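Local atomic coordinates of uncharacterized HTH-type transcriptional regulator YydK (Bacillus subtilis subsp. subtilis, PDB entry 3BWG), a protein that probably binds DNA through an N-terminal winged helix-turn-helix domain of the GntR family and regulates transcription, with a UTRA domain following it. Residues E110-N116 with P215-K220; V69-K73 with V231-N235; E189-L195 with S222-E226. One frame throughout, in Å; residues are numbered along the deposited sequence.

Interaction 1 of 3, residues E110-N116 with P215-K220; sequences EAAENLN and PFDYSK
Tyr218 lays one face of its ring beneath Asn114, whose CB sits 3.8 Å from the ring centroid, 21° off the normal, in a CH-pi contact; Ala111 CB lies 4.0 Å from Tyr218 CD2. The tyrosine reaches the helix with chi1 t from strand 215-220, whose axis passes 8.6 Å from that of helix 110-114 at an oblique 137° between N-to-C directions; Leu115 CA lies 5.1 Å from Pro215 CA. This is helix-on-sheet packing within the UTRA domain, helix 109-114 lying against the central antiparallel sheet. Glu110 (chi1 and chi2 t) forms a salt bridge to Lys220 (OE2 to NZ, 3.0 Å); Tyr218 OH is hydrogen-bonded to Glu205. Asn114 ND2 turns back to Glu110 O at 2.6 Å, while its OD1 accepts from Arg74 of the second subunit. At the other end a Schellman motif, with Asn116 at positive phi, closes the helix. Leu115 (mt) slides CD2 to 3.4 Å from Asp217 N, and a water donates to Leu115 O (2.9 Å) and Pro215 O (2.6 Å).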
loop_
_atom_site.group_PDB
_atom_site.type_symbol
_atom_site.label_atom_id
_atom_site.label_comp_id
_atom_site.label_asym_id
_atom_site.label_seq_id
_atom_site.Cartn_x
_atom_site.Cartn_y
_atom_site.Cartn_z
ATOM N N GLU B 110 -24.141 2.736 6.900
ATOM C CA GLU B 110 -22.743 2.504 6.568
ATOM C C GLU B 110 -22.114 3.509 5.557
ATOM O O GLU B 110 -20.991 3.990 5.751
ATOM C CB GLU B 110 -22.591 1.075 6.067
ATOM C CG GLU B 110 -21.212 0.776 5.486
ATOM C CD GLU B 110 -21.159 -0.581 4.787
ATOM O OE1 GLU B 110 -20.317 -1.411 5.172
ATOM O OE2 GLU B 110 -21.995 -0.829 3.892
ATOM N N ALA B 111 -22.805 3.827 4.478
ATOM C CA ALA B 111 -22.176 4.700 3.463
ATOM C C ALA B 111 -22.140 6.121 4.011
ATOM O O ALA B 111 -21.218 6.888 3.713
ATOM C CB ALA B 111 -22.913 4.667 2.153
ATOM N N ALA B 112 -23.174 6.469 4.772
ATOM C CA ALA B 112 -23.331 7.824 5.340
ATOM C C ALA B 112 -22.166 8.099 6.287
ATOM O O ALA B 112 -21.571 9.185 6.271
ATOM C CB ALA B 112 -24.668 7.939 6.104
ATOM N N GLU B 113 -21.839 7.089 7.087
ATOM C CA GLU B 113 -20.793 7.176 8.078
ATOM C C GLU B 113 -19.433 7.241 7.393
ATOM O O GLU B 113 -18.606 8.066 7.753
ATOM C CB GLU B 113 -20.881 5.999 9.070
ATOM C CG GLU B 113 -22.099 6.081 10.051
ATOM C CD GLU B 113 -22.192 4.858 10.976
ATOM O OE1 GLU B 113 -21.359 3.923 10.810
ATOM O OE2 GLU B 113 -23.098 4.781 11.853
ATOM N N ASN B 114 -19.201 6.382 6.401
ATOM C CA ASN B 114 -17.935 6.460 5.643
ATOM C C ASN B 114 -17.764 7.737 4.765
ATOM O O ASN B 114 -16.669 8.228 4.571
ATOM C CB ASN B 114 -17.712 5.195 4.828
ATOM C CG ASN B 114 -17.437 3.995 5.695
ATOM O OD1 ASN B 114 -16.291 3.683 5.990
ATOM N ND2 ASN B 114 -18.489 3.318 6.123
ATOM N N LEU B 115 -18.854 8.260 4.242
ATOM C CA LEU B 115 -18.830 9.543 3.545
ATOM C C LEU B 115 -18.916 10.751 4.472
ATOM O O LEU B 115 -18.823 11.883 4.022
ATOM C CB LEU B 115 -19.969 9.593 2.525
ATOM C CG LEU B 115 -19.804 8.625 1.355
ATOM C CD1 LEU B 115 -21.081 8.669 0.529
ATOM C CD2 LEU B 115 -18.517 8.973 0.504
ATOM N N ASN B 116 -19.130 10.514 5.766
ATOM C CA ASN B 116 -19.345 11.592 6.726
ATOM C C ASN B 116 -20.528 12.456 6.426
ATOM O O ASN B 116 -20.412 13.674 6.536
ATOM C CB ASN B 116 -18.156 12.568 6.710
ATOM C CG ASN B 116 -17.262 12.377 7.842
ATOM O OD1 ASN B 116 -16.541 11.364 7.926
ATOM N ND2 ASN B 116 -17.311 13.328 8.787
ATOM N N PRO B 215 -14.612 13.294 2.460
ATOM C CA PRO B 215 -14.851 12.082 1.655
ATOM C C PRO B 215 -15.733 12.415 0.465
ATOM O O PRO B 215 -16.591 13.298 0.570
ATOM C CB PRO B 215 -15.630 11.155 2.598
ATOM C CG PRO B 215 -15.435 11.685 3.966
ATOM C CD PRO B 215 -15.193 13.175 3.816
ATOM N N PHE B 216 -15.536 11.712 -0.653
ATOM C CA PHE B 216 -16.429 11.862 -1.821
ATOM C C PHE B 216 -16.946 10.528 -2.383
ATOM O O PHE B 216 -17.959 10.513 -3.094
ATOM C CB PHE B 216 -15.788 12.713 -2.952
ATOM C CG PHE B 216 -14.643 12.030 -3.687
ATOM C CD1 PHE B 216 -14.876 11.257 -4.830
ATOM C CD2 PHE B 216 -13.343 12.186 -3.252
ATOM C CE1 PHE B 216 -13.848 10.628 -5.525
ATOM C CE2 PHE B 216 -12.273 11.547 -3.939
ATOM C CZ PHE B 216 -12.546 10.762 -5.080
ATOM N N ASP B 217 -16.257 9.429 -2.059
ATOM C CA ASP B 217 -16.534 8.090 -2.650
ATOM C C ASP B 217 -16.248 6.982 -1.615
ATOM O O ASP B 217 -15.168 6.923 -1.058
ATOM C CB ASP B 217 -15.675 7.926 -3.923
ATOM C CG ASP B 217 -15.641 6.484 -4.492
ATOM O OD1 ASP B 217 -16.405 5.601 -4.106
ATOM O OD2 ASP B 217 -14.852 6.255 -5.416
ATOM N N TYR B 218 -17.248 6.164 -1.306
ATOM C CA TYR B 218 -17.093 4.978 -0.510
ATOM C C TYR B 218 -17.460 3.843 -1.428
ATOM O O TYR B 218 -18.560 3.833 -2.004
ATOM C CB TYR B 218 -18.059 5.002 0.685
ATOM C CG TYR B 218 -18.098 3.726 1.465
ATOM C CD1 TYR B 218 -16.933 3.214 2.047
ATOM C CD2 TYR B 218 -19.299 3.038 1.655
ATOM C CE1 TYR B 218 -16.955 2.030 2.758
ATOM C CE2 TYR B 218 -19.338 1.878 2.374
ATOM C CZ TYR B 218 -18.168 1.385 2.936
ATOM O OH TYR B 218 -18.199 0.221 3.694
ATOM N N SER B 219 -16.562 2.870 -1.544
ATOM C CA SER B 219 -16.815 1.713 -2.388
ATOM C C SER B 219 -16.572 0.394 -1.639
ATOM O O SER B 219 -15.775 0.319 -0.672
ATOM C CB SER B 219 -15.978 1.801 -3.667
ATOM O OG SER B 219 -14.643 1.467 -3.383
ATOM N N LYS B 220 -17.296 -0.635 -2.087
ATOM C CA LYS B 220 -17.231 -1.987 -1.552
ATOM C C LYS B 220 -16.998 -2.895 -2.726
ATOM O O LYS B 220 -17.835 -2.972 -3.619
ATOM C CB LYS B 220 -18.554 -2.329 -0.908
ATOM C CG LYS B 220 -18.776 -1.511 0.360
ATOM C CD LYS B 220 -20.259 -1.348 0.688
ATOM C CE LYS B 220 -20.995 -2.657 0.807
ATOM N NZ LYS B 220 -20.984 -3.139 2.211
HETATM O O HOH W 1 -18.959 13.518 1.652
#

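Interaction 2 of 3, residues V69-K73 with V231-N235; sequences VRKHK and VVQAN
Val69 ends strand 66-69, and the chain then leaves as an irregular connection with its closest CA-CA approach, 7.2 Å, between His72 and Gln233. Arg70 directs its side chain (chi1 t, chi2 p) to the C-terminal strand: NE donates to Asn235 OD1 at 3.2 Å, NH2 makes a weak 3.5 Å bond to Ala234 O, and Gln233 CD lies over one guanidinium face. Its charge is met by a salt bridge from NH1 to Asp177 of the second subunit. Lys71 points its CB away, leaving CA 3.5 Å from Gln233 OE1. That oxygen accepts from His72 N at 2.9 Å, so Gln233 (chi1 m, chi2 t) holds a polyproline-II-like backbone by its side-chain amide; its NE2 donates to Gly57 O. His72, chi1 p, presents a ring face to Val231 CG1, 3.9 Å from the centroid in a CH-pi contact, while ND1 donates to Lys73 O at 2.7 Å. The contact joins the irregular connection between strands 66-69 and 78-79 to the chain's last strand, 230-234. Strand 230-234 pairs in parallel with strand 78-79 and in antiparallel fashion with a strand of the second subunit, while Lys71 packs on Ile18 of helix 6-20.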
loop_
_atom_site.group_PDB
_atom_site.type_symbol
_atom_site.label_atom_id
_atom_site.label_comp_id
_atom_site.label_asym_id
_atom_site.label_seq_id
_atom_site.Cartn_x
_atom_site.Cartn_y
_atom_site.Cartn_z
ATOM N N VAL B 69 16.698 2.231 -10.216
ATOM C CA VAL B 69 15.307 1.937 -10.539
ATOM C C VAL B 69 14.655 1.385 -9.252
ATOM O O VAL B 69 15.234 0.532 -8.582
ATOM C CB VAL B 69 15.197 0.937 -11.756
ATOM C CG1 VAL B 69 13.743 0.550 -12.060
ATOM C CG2 VAL B 69 15.823 1.548 -13.040
ATOM N N ARG B 70 13.463 1.884 -8.942
ATOM C CA ARG B 70 12.718 1.575 -7.745
ATOM C C ARG B 70 11.550 0.642 -8.064
ATOM O O ARG B 70 11.195 -0.217 -7.243
ATOM C CB ARG B 70 12.206 2.898 -7.102
ATOM C CG ARG B 70 11.174 2.773 -5.927
ATOM C CD ARG B 70 11.650 1.928 -4.763
ATOM N NE ARG B 70 10.572 1.609 -3.789
ATOM C CZ ARG B 70 9.842 0.479 -3.762
ATOM N NH1 ARG B 70 10.027 -0.467 -4.655
ATOM N NH2 ARG B 70 8.927 0.286 -2.808
ATOM N N LYS B 71 10.966 0.817 -9.255
ATOM C CA LYS B 71 9.767 0.123 -9.663
ATOM C C LYS B 71 9.930 -1.345 -9.363
ATOM O O LYS B 71 10.949 -1.975 -9.700
ATOM C CB LYS B 71 9.470 0.348 -11.147
ATOM C CG LYS B 71 10.046 -0.714 -12.083
ATOM C CD LYS B 71 10.393 -0.216 -13.504
ATOM C CE LYS B 71 9.213 -0.258 -14.466
ATOM N NZ LYS B 71 8.955 -1.661 -14.835
ATOM N N HIS B 72 8.915 -1.879 -8.713
ATOM C CA HIS B 72 8.883 -3.270 -8.295
ATOM C C HIS B 72 9.173 -4.249 -9.458
ATOM O O HIS B 72 8.913 -3.947 -10.660
ATOM C CB HIS B 72 7.516 -3.545 -7.664
ATOM C CG HIS B 72 6.374 -3.457 -8.639
ATOM N ND1 HIS B 72 6.020 -4.506 -9.463
ATOM C CD2 HIS B 72 5.501 -2.452 -8.903
ATOM C CE1 HIS B 72 4.986 -4.140 -10.209
ATOM N NE2 HIS B 72 4.646 -2.905 -9.873
ATOM N N LYS B 73 9.745 -5.406 -9.116
ATOM C CA LYS B 73 9.870 -6.513 -10.077
ATOM C C LYS B 73 8.494 -7.161 -10.295
ATOM O O LYS B 73 7.525 -6.775 -9.623
ATOM C CB LYS B 73 10.867 -7.520 -9.553
ATOM C CG LYS B 73 12.301 -6.989 -9.630
ATOM C CD LYS B 73 13.211 -7.589 -8.564
ATOM C CE LYS B 73 13.568 -9.015 -8.897
ATOM N NZ LYS B 73 14.750 -9.464 -8.110
ATOM N N VAL B 231 -0.040 -5.361 -6.077
ATOM C CA VAL B 231 1.209 -4.906 -5.562
ATOM C C VAL B 231 1.046 -3.549 -4.845
ATOM O O VAL B 231 0.164 -2.721 -5.162
ATOM C CB VAL B 231 2.341 -4.884 -6.652
ATOM C CG1 VAL B 231 1.995 -3.959 -7.893
ATOM C CG2 VAL B 231 3.653 -4.485 -6.025
ATOM N N VAL B 232 1.906 -3.356 -3.845
ATOM C CA VAL B 232 2.053 -2.097 -3.179
ATOM C C VAL B 232 3.515 -1.883 -2.826
ATOM O O VAL B 232 4.233 -2.822 -2.391
ATOM C CB VAL B 232 1.061 -1.940 -1.992
ATOM C CG1 VAL B 232 0.983 -3.159 -1.221
ATOM C CG2 VAL B 232 1.360 -0.662 -1.147
ATOM N N GLN B 233 3.952 -0.653 -3.108
ATOM C CA GLN B 233 5.305 -0.214 -2.854
ATOM C C GLN B 233 5.220 0.634 -1.603
ATOM O O GLN B 233 4.381 1.538 -1.521
ATOM C CB GLN B 233 5.870 0.599 -4.017
ATOM C CG GLN B 233 6.021 -0.162 -5.319
ATOM C CD GLN B 233 6.767 0.613 -6.449
ATOM O OE1 GLN B 233 7.062 0.029 -7.488
ATOM N NE2 GLN B 233 7.082 1.904 -6.232
ATOM N N ALA B 234 6.059 0.322 -0.625
ATOM C CA ALA B 234 6.107 1.078 0.617
ATOM C C ALA B 234 7.478 1.703 0.769
ATOM O O ALA B 234 8.500 1.050 0.541
ATOM C CB ALA B 234 5.796 0.158 1.816
ATOM N N ASN B 235 7.511 2.974 1.150
ATOM C CA ASN B 235 8.788 3.662 1.340
ATOM C C ASN B 235 8.961 4.142 2.780
ATOM O O ASN B 235 9.038 3.298 3.701
ATOM C CB ASN B 235 8.994 4.771 0.274
ATOM C CG ASN B 235 9.003 4.186 -1.181
ATOM O OD1 ASN B 235 10.056 4.099 -1.830
ATOM N ND2 ASN B 235 7.823 3.766 -1.668
#

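Interaction 3 of 3, residues E189-L195 with S222-E226; sequences EAEYLGL and SYNYE. With EDO (1,2-ethanediol), chain I; EDO (1,2-ethanediol), chain H.
Helix 189-193 and strand 222-224 cross obliquely, with 46° between their N-to-C directions and 9.4 Å between their axes at closest approach, with Glu189 opposite Ser222 (CA-CA 7.5 Å) and Leu193 opposite Asn224 (6.4 Å). Leu193 (mt) lays CD1 against the strand backbone, 3.9 Å from Tyr223 C and 3.8 Å from Asn224 N. A Schellman motif then ends the helix: Leu195 N bonds to Ala190 O at 2.8 Å, Gly194 N weakly to Glu191 O at 3.2 Å, and Gly194 takes the positive phi that glycine readily accepts. The turn delivers Leu195, also mt, with CD1 3.5 Å from Asn224 OD1 and 4.1 Å from Tyr225 CD2, and CD2 3.6 Å from Glu226 OE1. Asn224, chi1 t, makes an Asx turn, its OD1 accepting from Glu226 N at 2.8 Å. Tyr225, chi1 p, brings its ring end toward Leu195, just past the helix. Glu189 (chi1 m, chi2 t) places OE1 3.2 Å from Ser222 OG and pairs through OE2 with Lys201. Two ethanediols, probably from the crystallisation liquor, bind here: O1 of the chain H molecule shares a 2.7 Å hydrogen bond with Ser222 OG, and O2 of the chain I molecule donates to Tyr223 O at 2.8 Å. In this UTRA corner leucine methyls thus pack against backbone and polar side-chain atoms by van der Waals contact, Glu189 and Ser222 forming the polar end.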
loop_
_atom_site.group_PDB
_atom_site.type_symbol
_atom_site.label_atom_id
_atom_site.label_comp_id
_atom_site.label_asym_id
_atom_site.label_seq_id
_atom_site.Cartn_x
_atom_site.Cartn_y
_atom_site.Cartn_z
ATOM N N GLU B 189 -22.424 -12.621 -5.233
ATOM C CA GLU B 189 -21.077 -12.344 -5.735
ATOM C C GLU B 189 -20.570 -13.425 -6.704
ATOM O O GLU B 189 -20.038 -13.093 -7.771
ATOM C CB GLU B 189 -20.107 -12.176 -4.579
ATOM C CG GLU B 189 -20.501 -11.039 -3.667
ATOM C CD GLU B 189 -19.718 -11.010 -2.383
ATOM O OE1 GLU B 189 -19.741 -9.942 -1.717
ATOM O OE2 GLU B 189 -19.061 -12.023 -2.053
ATOM N N ALA B 190 -20.735 -14.703 -6.334
ATOM C CA ALA B 190 -20.281 -15.806 -7.173
ATOM C C ALA B 190 -20.918 -15.767 -8.570
ATOM O O ALA B 190 -20.246 -16.001 -9.583
ATOM C CB ALA B 190 -20.564 -17.156 -6.509
ATOM N N GLU B 191 -22.205 -15.452 -8.619
ATOM C CA GLU B 191 -22.907 -15.367 -9.889
ATOM C C GLU B 191 -22.414 -14.185 -10.774
ATOM O O GLU B 191 -22.142 -14.362 -11.976
ATOM C CB GLU B 191 -24.418 -15.352 -9.647
ATOM C CG GLU B 191 -25.231 -14.734 -10.775
ATOM C CD GLU B 191 -26.660 -15.218 -10.817
ATOM O OE1 GLU B 191 -27.058 -16.066 -9.970
ATOM O OE2 GLU B 191 -27.393 -14.748 -11.726
ATOM N N TYR B 192 -22.283 -12.995 -10.188
ATOM C CA TYR B 192 -21.680 -11.856 -10.925
ATOM C C TYR B 192 -20.264 -12.173 -11.427
ATOM O O TYR B 192 -19.911 -11.843 -12.572
ATOM C CB TYR B 192 -21.634 -10.596 -10.062
ATOM C CG TYR B 192 -22.969 -9.942 -9.832
ATOM C CD1 TYR B 192 -23.794 -9.586 -10.908
ATOM C CD2 TYR B 192 -23.399 -9.644 -8.537
ATOM C CE1 TYR B 192 -25.037 -8.986 -10.697
ATOM C CE2 TYR B 192 -24.639 -9.040 -8.319
ATOM C CZ TYR B 192 -25.444 -8.704 -9.398
ATOM O OH TYR B 192 -26.653 -8.093 -9.153
ATOM N N LEU B 193 -19.463 -12.849 -10.594
ATOM C CA LEU B 193 -18.076 -13.188 -10.970
ATOM C C LEU B 193 -17.940 -14.411 -11.841
ATOM O O LEU B 193 -16.878 -14.630 -12.425
ATOM C CB LEU B 193 -17.135 -13.242 -9.752
ATOM C CG LEU B 193 -17.033 -11.900 -9.001
ATOM C CD1 LEU B 193 -16.113 -12.026 -7.774
ATOM C CD2 LEU B 193 -16.582 -10.714 -9.873
ATOM N N GLY B 194 -19.019 -15.189 -11.971
ATOM C CA GLY B 194 -18.963 -16.481 -12.678
ATOM C C GLY B 194 -18.129 -17.539 -11.970
ATOM O O GLY B 194 -17.526 -18.384 -12.618
ATOM N N LEU B 195 -18.076 -17.478 -10.642
ATOM C CA LEU B 195 -17.330 -18.459 -9.841
ATOM C C LEU B 195 -18.338 -19.199 -8.966
ATOM O O LEU B 195 -19.524 -18.926 -9.059
ATOM C CB LEU B 195 -16.272 -17.783 -8.967
ATOM C CG LEU B 195 -15.213 -16.949 -9.703
ATOM C CD1 LEU B 195 -14.427 -16.095 -8.713
ATOM C CD2 LEU B 195 -14.331 -17.883 -10.531
ATOM N N SER B 222 -15.562 -6.762 -4.278
ATOM C CA SER B 222 -15.111 -8.135 -4.191
ATOM C C SER B 222 -14.432 -8.494 -5.509
ATOM O O SER B 222 -15.050 -8.390 -6.564
ATOM C CB SER B 222 -16.311 -9.068 -3.953
ATOM O OG SER B 222 -16.879 -8.799 -2.691
ATOM N N TYR B 223 -13.188 -8.952 -5.432
ATOM C CA TYR B 223 -12.451 -9.363 -6.605
ATOM C C TYR B 223 -12.517 -10.866 -6.911
ATOM O O TYR B 223 -12.650 -11.707 -5.999
ATOM C CB TYR B 223 -10.990 -8.899 -6.481
ATOM C CG TYR B 223 -10.830 -7.378 -6.459
ATOM C CD1 TYR B 223 -10.642 -6.681 -7.642
ATOM C CD2 TYR B 223 -10.854 -6.650 -5.256
ATOM C CE1 TYR B 223 -10.509 -5.269 -7.648
ATOM C CE2 TYR B 223 -10.708 -5.231 -5.236
ATOM C CZ TYR B 223 -10.513 -4.561 -6.453
ATOM O OH TYR B 223 -10.373 -3.184 -6.519
ATOM N N ASN B 224 -12.390 -11.191 -8.195
ATOM C CA ASN B 224 -12.187 -12.560 -8.641
ATOM C C ASN B 224 -10.762 -13.039 -8.309
ATOM O O ASN B 224 -9.788 -12.570 -8.926
ATOM C CB ASN B 224 -12.472 -12.592 -10.157
ATOM C CG ASN B 224 -12.291 -13.939 -10.786
ATOM O OD1 ASN B 224 -11.565 -14.813 -10.279
ATOM N ND2 ASN B 224 -12.938 -14.119 -11.935
ATOM N N TYR B 225 -10.636 -13.961 -7.344
ATOM C CA TYR B 225 -9.337 -14.469 -6.901
ATOM C C TYR B 225 -8.491 -15.115 -8.010
ATOM O O TYR B 225 -7.268 -15.199 -7.891
ATOM C CB TYR B 225 -9.495 -15.434 -5.698
ATOM C CG TYR B 225 -9.874 -16.846 -6.057
ATOM C CD1 TYR B 225 -8.927 -17.855 -6.051
ATOM C CD2 TYR B 225 -11.183 -17.168 -6.405
ATOM C CE1 TYR B 225 -9.263 -19.179 -6.390
ATOM C CE2 TYR B 225 -11.550 -18.488 -6.764
ATOM C CZ TYR B 225 -10.579 -19.477 -6.735
ATOM O OH TYR B 225 -10.912 -20.757 -7.041
ATOM N N GLU B 226 -9.132 -15.539 -9.092
ATOM C CA GLU B 226 -8.399 -16.159 -10.200
ATOM C C GLU B 226 -7.902 -15.169 -11.237
ATOM O O GLU B 226 -7.201 -15.571 -12.152
ATOM C CB GLU B 226 -9.262 -17.189 -10.975
ATOM C CG GLU B 226 -10.086 -18.110 -10.179
ATOM C CD GLU B 226 -10.598 -19.273 -11.053
ATOM O OE1 GLU B 226 -11.335 -19.034 -12.053
ATOM O OE2 GLU B 226 -10.211 -20.418 -10.742
HETATM C C1 EDO I . -8.265 -11.961 -5.251
HETATM O O1 EDO I . -7.509 -10.930 -5.812
HETATM C C2 EDO I . -9.652 -11.395 -5.128
HETATM O O2 EDO I . -10.381 -12.412 -4.506
HETATM C C1 EDO H . -18.897 -5.767 -3.096
HETATM O O1 EDO H . -18.968 -7.151 -2.771
HETATM C C2 EDO H . -20.310 -5.284 -3.321
HETATM O O2 EDO H . -20.932 -5.194 -2.032
#

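How the interactions relate
From the N terminus, the chain passes through the predicted helix-turn-helix region and its two-stranded wing before reaching 69-73, the first half of interaction 2. That contact closes only at 231-235, so its loop encloses both of the others. Interaction 1 opens at 110-116 and closes at 215-220; interaction 3 opens at 189-195, within that span, and closes at 222-226, beyond it, so these two cross. Both use strand 215-224, at sites whose centres are 23 Å apart, and fasten helices 109-114 and 187-193 to the UTRA sheet. Interaction 2, about 29 Å between centres from interaction 1, ties the connection between strands 66-69 and 78-79 to the C-terminal strand, and both contacts touch the second subunit.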